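Local atomic coordinates of serine-pyruvate aminotransferase (AgxT) (Sulfolobus solfataricus, PDB entry 3ZRP), a protein that catalyses the pyridoxal 5'-phosphate-dependent transfer of an amino group from serine to pyruvate and probably also from alanine to glyoxylate. Residues A[55-60]-A[221-226]; A[69-74]-A[215-220]; A[290-295]-A[303-308]. All blocks are in the same frame, centred on the assembly; numbering follows the deposited sequence.

Contact 1 of 3, residues A[55-60]-A[221-226]; sequences QPLIIP and LDLRNW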
loop_
_atom_site.group_PDB
_atom_site.type_symbol
_atom_site.label_atom_id
_atom_site.label_comp_id
_atom_site.label_asym_id
_atom_site.label_seq_id
_atom_site.Cartn_x
_atom_site.Cartn_y
_atom_site.Cartn_z
ATOM N N GLN A 55 1.766 20.820 5.139
ATOM C CA GLN A 55 2.662 19.690 4.932
ATOM C C GLN A 55 1.966 18.523 4.202
ATOM O O GLN A 55 1.047 17.917 4.749
ATOM C CB GLN A 55 3.216 19.197 6.272
ATOM C CG GLN A 55 4.106 17.951 6.174
ATOM C CD GLN A 55 5.377 18.205 5.382
ATOM O OE1 GLN A 55 6.257 18.919 5.833
ATOM N NE2 GLN A 55 5.481 17.600 4.205
ATOM N N PRO A 56 2.411 18.210 2.973
ATOM C CA PRO A 56 1.855 17.021 2.288
ATOM C C PRO A 56 2.519 15.720 2.764
ATOM O O PRO A 56 3.698 15.710 3.126
ATOM C CB PRO A 56 2.187 17.285 0.821
ATOM C CG PRO A 56 3.504 18.111 0.911
ATOM C CD PRO A 56 3.309 18.990 2.100
ATOM N N LEU A 57 1.760 14.612 2.769
ATOM C CA LEU A 57 2.344 13.288 2.979
ATOM C C LEU A 57 1.692 12.299 2.008
ATOM O O LEU A 57 0.485 12.384 1.730
ATOM C CB LEU A 57 2.144 12.773 4.418
ATOM C CG LEU A 57 2.774 13.526 5.597
ATOM C CD1 LEU A 57 1.746 14.448 6.224
ATOM C CD2 LEU A 57 3.388 12.612 6.652
ATOM N N ILE A 58 2.499 11.387 1.486
ATOM C CA ILE A 58 2.013 10.334 0.608
ATOM C C ILE A 58 2.358 9.004 1.293
ATOM O O ILE A 58 3.507 8.748 1.627
ATOM C CB ILE A 58 2.630 10.494 -0.794
ATOM C CG1 ILE A 58 2.124 11.809 -1.421
ATOM C CG2 ILE A 58 2.353 9.273 -1.684
ATOM C CD1 ILE A 58 2.886 12.222 -2.710
ATOM N N ILE A 59 1.351 8.173 1.557
ATOM C CA ILE A 59 1.591 6.943 2.343
ATOM C C ILE A 59 1.049 5.765 1.560
ATOM O O ILE A 59 0.253 5.967 0.650
ATOM C CB ILE A 59 0.957 7.013 3.768
ATOM C CG1 ILE A 59 -0.577 7.162 3.692
ATOM C CG2 ILE A 59 1.540 8.238 4.584
ATOM C CD1 ILE A 59 -1.315 6.961 5.057
ATOM N N PRO A 60 1.508 4.531 1.891
ATOM C CA PRO A 60 0.892 3.391 1.192
ATOM C C PRO A 60 -0.562 3.157 1.559
ATOM O O PRO A 60 -1.001 3.486 2.665
ATOM C CB PRO A 60 1.752 2.187 1.634
ATOM C CG PRO A 60 3.026 2.812 2.207
ATOM C CD PRO A 60 2.545 4.093 2.830
ATOM N N LEU A 221 0.839 3.290 10.268
ATOM C CA LEU A 221 -0.020 4.436 9.938
ATOM C C LEU A 221 0.173 5.626 10.849
ATOM O O LEU A 221 -0.638 6.558 10.822
ATOM C CB LEU A 221 -1.510 4.063 9.887
ATOM C CG LEU A 221 -1.846 2.938 8.892
ATOM C CD1 LEU A 221 -3.345 2.606 8.910
ATOM C CD2 LEU A 221 -1.393 3.252 7.484
ATOM N N ASP A 222 1.221 5.603 11.663
ATOM C CA ASP A 222 1.571 6.818 12.409
ATOM C C ASP A 222 2.291 7.749 11.438
ATOM O O ASP A 222 3.359 7.398 10.909
ATOM C CB ASP A 222 2.429 6.474 13.631
ATOM C CG ASP A 222 2.829 7.704 14.458
ATOM O OD1 ASP A 222 2.520 8.857 14.072
ATOM O OD2 ASP A 222 3.483 7.491 15.498
ATOM N N LEU A 223 1.666 8.898 11.159
ATOM C CA LEU A 223 2.199 9.898 10.258
ATOM C C LEU A 223 3.589 10.417 10.688
ATOM O O LEU A 223 4.379 10.821 9.826
ATOM C CB LEU A 223 1.211 11.060 10.072
ATOM C CG LEU A 223 -0.117 10.707 9.370
ATOM C CD1 LEU A 223 -1.086 11.905 9.411
ATOM C CD2 LEU A 223 0.143 10.199 7.915
ATOM N N ARG A 224 3.896 10.329 11.988
ATOM C CA ARG A 224 5.259 10.615 12.478
ATOM C C ARG A 224 6.344 9.776 11.808
ATOM O O ARG A 224 7.457 10.243 11.613
ATOM C CB ARG A 224 5.359 10.487 14.004
ATOM C CG ARG A 224 4.491 11.460 14.762
ATOM C CD ARG A 224 4.367 11.089 16.242
ATOM N NE ARG A 224 3.411 11.981 16.895
ATOM C CZ ARG A 224 2.098 11.932 16.725
ATOM N NH1 ARG A 224 1.545 10.998 15.934
ATOM N NH2 ARG A 224 1.326 12.797 17.358
ATOM N N ASN A 225 6.039 8.520 11.472
ATOM C CA ASN A 225 7.017 7.664 10.849
ATOM C C ASN A 225 7.276 7.993 9.380
ATOM O O ASN A 225 8.360 7.715 8.871
ATOM C CB ASN A 225 6.618 6.180 11.037
ATOM C CG ASN A 225 6.745 5.746 12.466
ATOM O OD1 ASN A 225 7.650 6.184 13.166
ATOM N ND2 ASN A 225 5.839 4.890 12.924
ATOM N N TRP A 226 6.301 8.594 8.701
ATOM C CA TRP A 226 6.452 8.917 7.280
ATOM C C TRP A 226 7.005 10.330 7.079
ATOM O O TRP A 226 7.583 10.613 6.033
ATOM C CB TRP A 226 5.132 8.809 6.531
ATOM C CG TRP A 226 4.717 7.394 6.446
ATOM C CD1 TRP A 226 3.795 6.778 7.255
ATOM C CD2 TRP A 226 5.276 6.362 5.609
ATOM N NE1 TRP A 226 3.723 5.447 6.930
ATOM C CE2 TRP A 226 4.600 5.168 5.920
ATOM C CE3 TRP A 226 6.247 6.344 4.601
ATOM C CZ2 TRP A 226 4.870 3.936 5.266
ATOM C CZ3 TRP A 226 6.527 5.144 3.949
ATOM C CH2 TRP A 226 5.827 3.940 4.283
#
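Trp-226 lays one face of its indole against Ile-59 and Pro-60. At the root of the side chain, CB is 4.2 Å from Leu-57 CD2. A chi1 of -69° sets CG anti to the carbonyl carbon, 3.8 Å from Ile-59 CG2; this methyl, shared with CD1, stands over the five-membered ring as a CH-pi partner. Farther out, CZ2 and CH2 meet Pro-60 CD and CG tip to tip, Pro-60 CD lying 3.4 Å from Trp-226 CZ2. Proline suits the place because the hydrogens on CD, next to nitrogen, are slightly polarised. NE1 donates to Tyr-220 O, which helps to fix the ring's rotation. An alanine in place of Trp-226 would probably open a gap beside Ile-59 CG2 and Pro-60 CD and leave Tyr-220 O without the indole N-H. Leu-223 CD2 packs 4.1 Å from Ile-59 CG2 and next to Leu-57 CD2. Asp-222 OD1 N-caps the helix through Arg-224 N. The Trp-226 side chain is about 7 Å from bound pyridoxal 5'-phosphate. Strand 55-60, this chain's edge strand in the large mixed sheet of the cofactor-binding domain, pairs with strand 197-202; helix 31-48 touches Ile-58, and Ser-65 of helix 63-69 touches both Ile-59 and Leu-221.

Contact 2 of 3, residues A[69-74]-A[215-220]; sequences SVTSLL and SIAGYY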
loop_
_atom_site.group_PDB
_atom_site.type_symbol
_atom_site.label_atom_id
_atom_site.label_comp_id
_atom_site.label_asym_id
_atom_site.label_seq_id
_atom_site.Cartn_x
_atom_site.Cartn_y
_atom_site.Cartn_z
ATOM N N SER A 69 -4.864 6.964 9.385
ATOM C CA SER A 69 -3.675 7.708 9.797
ATOM C C SER A 69 -3.998 8.999 10.598
ATOM O O SER A 69 -3.130 9.529 11.278
ATOM C CB SER A 69 -2.750 7.989 8.616
ATOM O OG SER A 69 -3.134 9.155 7.877
ATOM N N VAL A 70 -5.234 9.493 10.504
ATOM C CA VAL A 70 -5.695 10.653 11.307
ATOM C C VAL A 70 -5.654 10.343 12.815
ATOM O O VAL A 70 -5.504 11.241 13.641
ATOM C CB VAL A 70 -7.079 11.164 10.823
ATOM C CG1 VAL A 70 -7.650 12.215 11.779
ATOM C CG2 VAL A 70 -6.990 11.703 9.370
ATOM N N THR A 71 -5.689 9.059 13.184
ATOM C CA THR A 71 -5.443 8.659 14.597
ATOM C C THR A 71 -4.091 9.166 15.165
ATOM O O THR A 71 -3.911 9.202 16.404
ATOM C CB THR A 71 -5.583 7.137 14.799
ATOM O OG1 THR A 71 -4.643 6.447 13.957
ATOM C CG2 THR A 71 -7.020 6.722 14.484
ATOM N N SER A 72 -3.173 9.558 14.263
ATOM C CA SER A 72 -1.872 10.150 14.595
ATOM C C SER A 72 -2.044 11.475 15.344
ATOM O O SER A 72 -1.089 11.970 15.987
ATOM C CB SER A 72 -1.058 10.420 13.316
ATOM O OG SER A 72 -0.753 9.213 12.588
ATOM N N LEU A 73 -3.238 12.058 15.236
ATOM C CA LEU A 73 -3.532 13.369 15.848
ATOM C C LEU A 73 -4.384 13.264 17.116
ATOM O O LEU A 73 -4.839 14.288 17.669
ATOM C CB LEU A 73 -4.215 14.282 14.813
ATOM C CG LEU A 73 -3.395 14.562 13.540
ATOM C CD1 LEU A 73 -4.212 15.404 12.574
ATOM C CD2 LEU A 73 -2.036 15.238 13.827
ATOM N N LEU A 74 -4.605 12.027 17.573
ATOM C CA LEU A 74 -5.566 11.753 18.641
ATOM C C LEU A 74 -4.942 11.148 19.891
ATOM O O LEU A 74 -3.866 10.528 19.855
ATOM C CB LEU A 74 -6.715 10.866 18.133
ATOM C CG LEU A 74 -7.588 11.468 17.006
ATOM C CD1 LEU A 74 -8.599 10.465 16.513
ATOM C CD2 LEU A 74 -8.285 12.754 17.465
ATOM N N SER A 215 0.568 9.768 20.513
ATOM C CA SER A 215 -0.751 9.572 19.944
ATOM C C SER A 215 -1.187 8.128 20.112
ATOM O O SER A 215 -0.414 7.313 20.580
ATOM C CB SER A 215 -0.767 9.902 18.440
ATOM O OG SER A 215 -0.285 8.789 17.679
ATOM N N ILE A 216 -2.419 7.850 19.709
ATOM C CA ILE A 216 -2.945 6.480 19.772
ATOM C C ILE A 216 -2.685 5.691 18.487
ATOM O O ILE A 216 -3.194 4.554 18.344
ATOM C CB ILE A 216 -4.466 6.474 20.074
ATOM C CG1 ILE A 216 -5.270 7.142 18.927
ATOM C CG2 ILE A 216 -4.727 7.143 21.455
ATOM C CD1 ILE A 216 -6.753 7.375 19.257
ATOM N N ALA A 217 -1.928 6.256 17.551
ATOM C CA ALA A 217 -1.663 5.547 16.272
ATOM C C ALA A 217 -0.917 4.218 16.478
ATOM O O ALA A 217 -0.220 4.013 17.482
ATOM C CB ALA A 217 -0.895 6.448 15.297
ATOM N N GLY A 218 -1.097 3.314 15.522
ATOM C CA GLY A 218 -0.230 2.159 15.390
ATOM C C GLY A 218 1.155 2.545 14.904
ATOM O O GLY A 218 1.660 3.649 15.147
ATOM N N TYR A 219 1.788 1.615 14.226
ATOM C CA TYR A 219 3.123 1.824 13.715
ATOM C C TYR A 219 3.115 2.256 12.240
ATOM O O TYR A 219 3.523 3.368 11.925
ATOM C CB TYR A 219 3.932 0.550 13.889
ATOM C CG TYR A 219 5.427 0.721 13.696
ATOM C CD1 TYR A 219 6.199 1.409 14.638
ATOM C CD2 TYR A 219 6.057 0.213 12.555
ATOM C CE1 TYR A 219 7.578 1.558 14.460
ATOM C CE2 TYR A 219 7.431 0.343 12.373
ATOM C CZ TYR A 219 8.180 1.015 13.326
ATOM O OH TYR A 219 9.523 1.138 13.133
ATOM N N TYR A 220 2.678 1.379 11.332
ATOM C CA TYR A 220 2.644 1.694 9.901
ATOM C C TYR A 220 1.898 2.980 9.533
ATOM O O TYR A 220 2.303 3.671 8.583
ATOM C CB TYR A 220 2.004 0.546 9.112
ATOM C CG TYR A 220 2.476 0.443 7.679
ATOM C CD1 TYR A 220 3.786 0.107 7.377
ATOM C CD2 TYR A 220 1.571 0.626 6.622
ATOM C CE1 TYR A 220 4.214 -0.018 6.025
ATOM C CE2 TYR A 220 1.978 0.495 5.290
ATOM C CZ TYR A 220 3.294 0.177 5.010
ATOM O OH TYR A 220 3.661 0.057 3.697
HETATM O O HOH W 1 -3.175 3.828 13.483
#
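Ile-216 N donates to Leu-74 O at 3.0 Å with an N-H...O angle of 143°, joining the loop 215-220 to the end of a 3-10 turn, 70-73, in which Leu-73 N returns to Val-70 O. The same carbonyl also meets Ser-215 CA in a C-H...O contact. Ile-216 brings its branched chain over this turn: CD1 lies 3.7 Å from Leu-74 CB, and CG1 approaches Thr-71 O. Ser-215 CB is 3.2 Å from Ser-72 O; serine suits the place because, with chi1 at 82°, its OG accepts from Ala-217 N at 3.0 Å and closes an ST turn that bends the loop. Ala-217 CB rests 3.9 Å from Ser-72 OG. That hydroxyl is tied down, donating in plane to Ser-69 O at 2.7 Å and bonded also to Leu-223 N. Thr-71 OG1 binds Glu-68 O of the same chain and accepts a hydrogen bond from a water whose oxygen is 3.0 Å from Gly-218 N and accepts from it. Glu-68 of the second subunit accepts from Tyr-219 N and Tyr-220 N, and its Arg-98 donates to Ala-217 O. The arrangement belongs to the dimer interface of the large, cofactor-binding domain of a fold-type I aminotransferase.

Contact 3 of 3, residues A[290-295]-A[303-308]; sequences VARRPE and GVILKV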
loop_
_atom_site.group_PDB
_atom_site.type_symbol
_atom_site.label_atom_id
_atom_site.label_comp_id
_atom_site.label_asym_id
_atom_site.label_seq_id
_atom_site.Cartn_x
_atom_site.Cartn_y
_atom_site.Cartn_z
ATOM N N VAL A 290 -30.236 10.013 -7.366
ATOM C CA VAL A 290 -30.256 9.588 -5.953
ATOM C C VAL A 290 -30.126 10.788 -4.994
ATOM O O VAL A 290 -30.923 10.919 -4.054
ATOM C CB VAL A 290 -29.166 8.534 -5.651
ATOM C CG1 VAL A 290 -28.974 8.352 -4.138
ATOM C CG2 VAL A 290 -29.549 7.217 -6.275
ATOM N N ALA A 291 -29.139 11.653 -5.230
ATOM C CA ALA A 291 -28.957 12.848 -4.424
ATOM C C ALA A 291 -30.270 13.620 -4.317
ATOM O O ALA A 291 -30.852 14.000 -5.337
ATOM C CB ALA A 291 -27.874 13.743 -5.003
ATOM N N ARG A 292 -30.717 13.859 -3.084
ATOM C CA ARG A 292 -32.012 14.498 -2.832
ATOM C C ARG A 292 -32.033 15.979 -3.141
ATOM O O ARG A 292 -33.046 16.514 -3.583
ATOM C CB ARG A 292 -32.472 14.263 -1.387
ATOM C CG ARG A 292 -32.521 12.809 -0.947
ATOM C CD ARG A 292 -33.681 12.001 -1.561
ATOM N NE ARG A 292 -33.426 11.649 -2.957
ATOM C CZ ARG A 292 -34.353 11.248 -3.825
ATOM N NH1 ARG A 292 -35.630 11.134 -3.458
ATOM N NH2 ARG A 292 -34.000 10.959 -5.073
ATOM N N ARG A 293 -30.920 16.642 -2.895
ATOM C CA ARG A 293 -30.835 18.088 -2.980
ATOM C C ARG A 293 -29.877 18.534 -4.099
ATOM O O ARG A 293 -28.666 18.276 -4.027
ATOM C CB ARG A 293 -30.360 18.633 -1.632
ATOM C CG ARG A 293 -31.274 18.361 -0.464
ATOM C CD ARG A 293 -32.253 19.491 -0.269
ATOM N NE ARG A 293 -33.080 19.264 0.910
ATOM C CZ ARG A 293 -33.301 20.160 1.867
ATOM N NH1 ARG A 293 -32.772 21.376 1.794
ATOM N NH2 ARG A 293 -34.065 19.835 2.897
ATOM N N PRO A 294 -30.410 19.234 -5.129
ATOM C CA PRO A 294 -29.648 19.595 -6.337
ATOM C C PRO A 294 -28.367 20.381 -6.106
ATOM O O PRO A 294 -27.405 20.223 -6.863
ATOM C CB PRO A 294 -30.649 20.445 -7.148
ATOM C CG PRO A 294 -31.970 19.954 -6.713
ATOM C CD PRO A 294 -31.815 19.685 -5.232
ATOM N N GLU A 295 -28.348 21.222 -5.080
ATOM C CA GLU A 295 -27.151 21.983 -4.721
ATOM C C GLU A 295 -25.990 21.061 -4.297
ATOM O O GLU A 295 -24.845 21.476 -4.266
ATOM C CB GLU A 295 -27.464 22.997 -3.607
ATOM C CG GLU A 295 -27.761 22.394 -2.226
ATOM C CD GLU A 295 -29.219 22.080 -1.972
ATOM O OE1 GLU A 295 -30.025 22.011 -2.937
ATOM O OE2 GLU A 295 -29.570 21.873 -0.772
ATOM N N GLY A 303 -25.861 9.062 -8.865
ATOM C CA GLY A 303 -26.627 7.828 -8.664
ATOM C C GLY A 303 -27.902 7.910 -9.490
ATOM O O GLY A 303 -28.558 8.976 -9.543
ATOM N N VAL A 304 -28.261 6.797 -10.136
ATOM C CA VAL A 304 -29.349 6.790 -11.117
ATOM C C VAL A 304 -30.376 5.781 -10.644
ATOM O O VAL A 304 -30.125 4.588 -10.663
ATOM C CB VAL A 304 -28.845 6.453 -12.569
ATOM C CG1 VAL A 304 -29.969 6.554 -13.588
ATOM C CG2 VAL A 304 -27.681 7.392 -12.997
ATOM N N ILE A 305 -31.522 6.282 -10.175
ATOM C CA ILE A 305 -32.590 5.420 -9.682
ATOM C C ILE A 305 -33.285 4.687 -10.848
ATOM O O ILE A 305 -33.613 5.303 -11.869
ATOM C CB ILE A 305 -33.622 6.211 -8.828
ATOM C CG1 ILE A 305 -32.959 6.727 -7.536
ATOM C CG2 ILE A 305 -34.821 5.324 -8.463
ATOM C CD1 ILE A 305 -33.621 7.956 -6.939
ATOM N N LEU A 306 -33.458 3.380 -10.675
ATOM C CA LEU A 306 -34.210 2.523 -11.597
ATOM C C LEU A 306 -35.534 2.077 -10.979
ATOM O O LEU A 306 -35.556 1.417 -9.935
ATOM C CB LEU A 306 -33.388 1.292 -11.992
ATOM C CG LEU A 306 -32.160 1.561 -12.868
ATOM C CD1 LEU A 306 -31.322 0.303 -13.023
ATOM C CD2 LEU A 306 -32.566 2.127 -14.225
ATOM N N LYS A 307 -36.633 2.424 -11.648
ATOM C CA LYS A 307 -37.984 2.133 -11.162
ATOM C C LYS A 307 -38.455 0.722 -11.517
ATOM O O LYS A 307 -39.266 0.138 -10.802
ATOM C CB LYS A 307 -38.969 3.178 -11.705
ATOM C CG LYS A 307 -38.654 4.615 -11.280
ATOM C CD LYS A 307 -39.249 4.924 -9.909
ATOM C CE LYS A 307 -38.386 5.892 -9.102
ATOM N NZ LYS A 307 -38.007 7.140 -9.824
ATOM N N VAL A 308 -37.948 0.179 -12.621
ATOM C CA VAL A 308 -38.375 -1.134 -13.095
ATOM C C VAL A 308 -37.211 -2.098 -13.295
ATOM O O VAL A 308 -37.209 -3.197 -12.736
ATOM C CB VAL A 308 -39.228 -1.007 -14.415
ATOM C CG1 VAL A 308 -39.560 -2.375 -14.979
ATOM C CG2 VAL A 308 -40.508 -0.221 -14.155
HETATM O O HOH W 2 -26.668 11.042 -7.052
#
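Val-290 joins Gly-303 on strand 301-305, an outermost strand of the small antiparallel sheet in what is, by family, the C-terminal domain of a fold-type I aminotransferase. Val-290 N donates to Gly-303 O at 2.9 Å, from above the carbonyl plane, and a backbone bond between Glu-288 and Ile-305 continues the pairing. A water completes it, accepting from Gly-303 N at 2.8 Å and from Ala-291 N. The apolar part is a crossing of branched chains at about a right angle: the CG2 methyl of Val-290 meets the CG1 methylene of Ile-305 at 3.7 Å, and such apolar residues suit a buried spot. Arg-292 begins by pointing away, but its chain bends at chi2 (-73°) and chi3 (76°), and NE comes back to donate to Val-290 O at 2.8 Å, with a weaker bond from NH2. NH2 also forms a salt bridge with Glu-288, a residue seen to bind calcium in a structure of this protein, though no calcium is bound to this chain here; Lys-307 NZ pairs with it too. Arg-292 NH2 lies 3.6 Å from Ile-305 CD1. Glycine suits position 303 because a side chain there would run into Val-290 CG2, which is already 3.7 Å from Gly-303 C.

Contacts 1 and 2 adjoin, their centres 10 Å apart, and the loop closed by contact 2 is nested within that of contact 1. They share the chain that runs from residue 215 into helix 223-234, and both touch the second subunit. Arg-224 NH1 and Ser-72 O, 2.8 Å apart, link them directly. Contact 3 lies on the opposite side of the chain's centre, about 37 Å from either by centres, and no other subunit reaches it. Across contact 1 the meeting is aromatic and aliphatic, its ion pair lying within one segment; contact 2 combines hydroxyls and backbone with Ile-216 and Leu-74 packing; contact 3 has a loop-to-edge-strand backbone bond, and Arg-292 itself reaches Ile-305. Only contact 3 runs on into exposed residues.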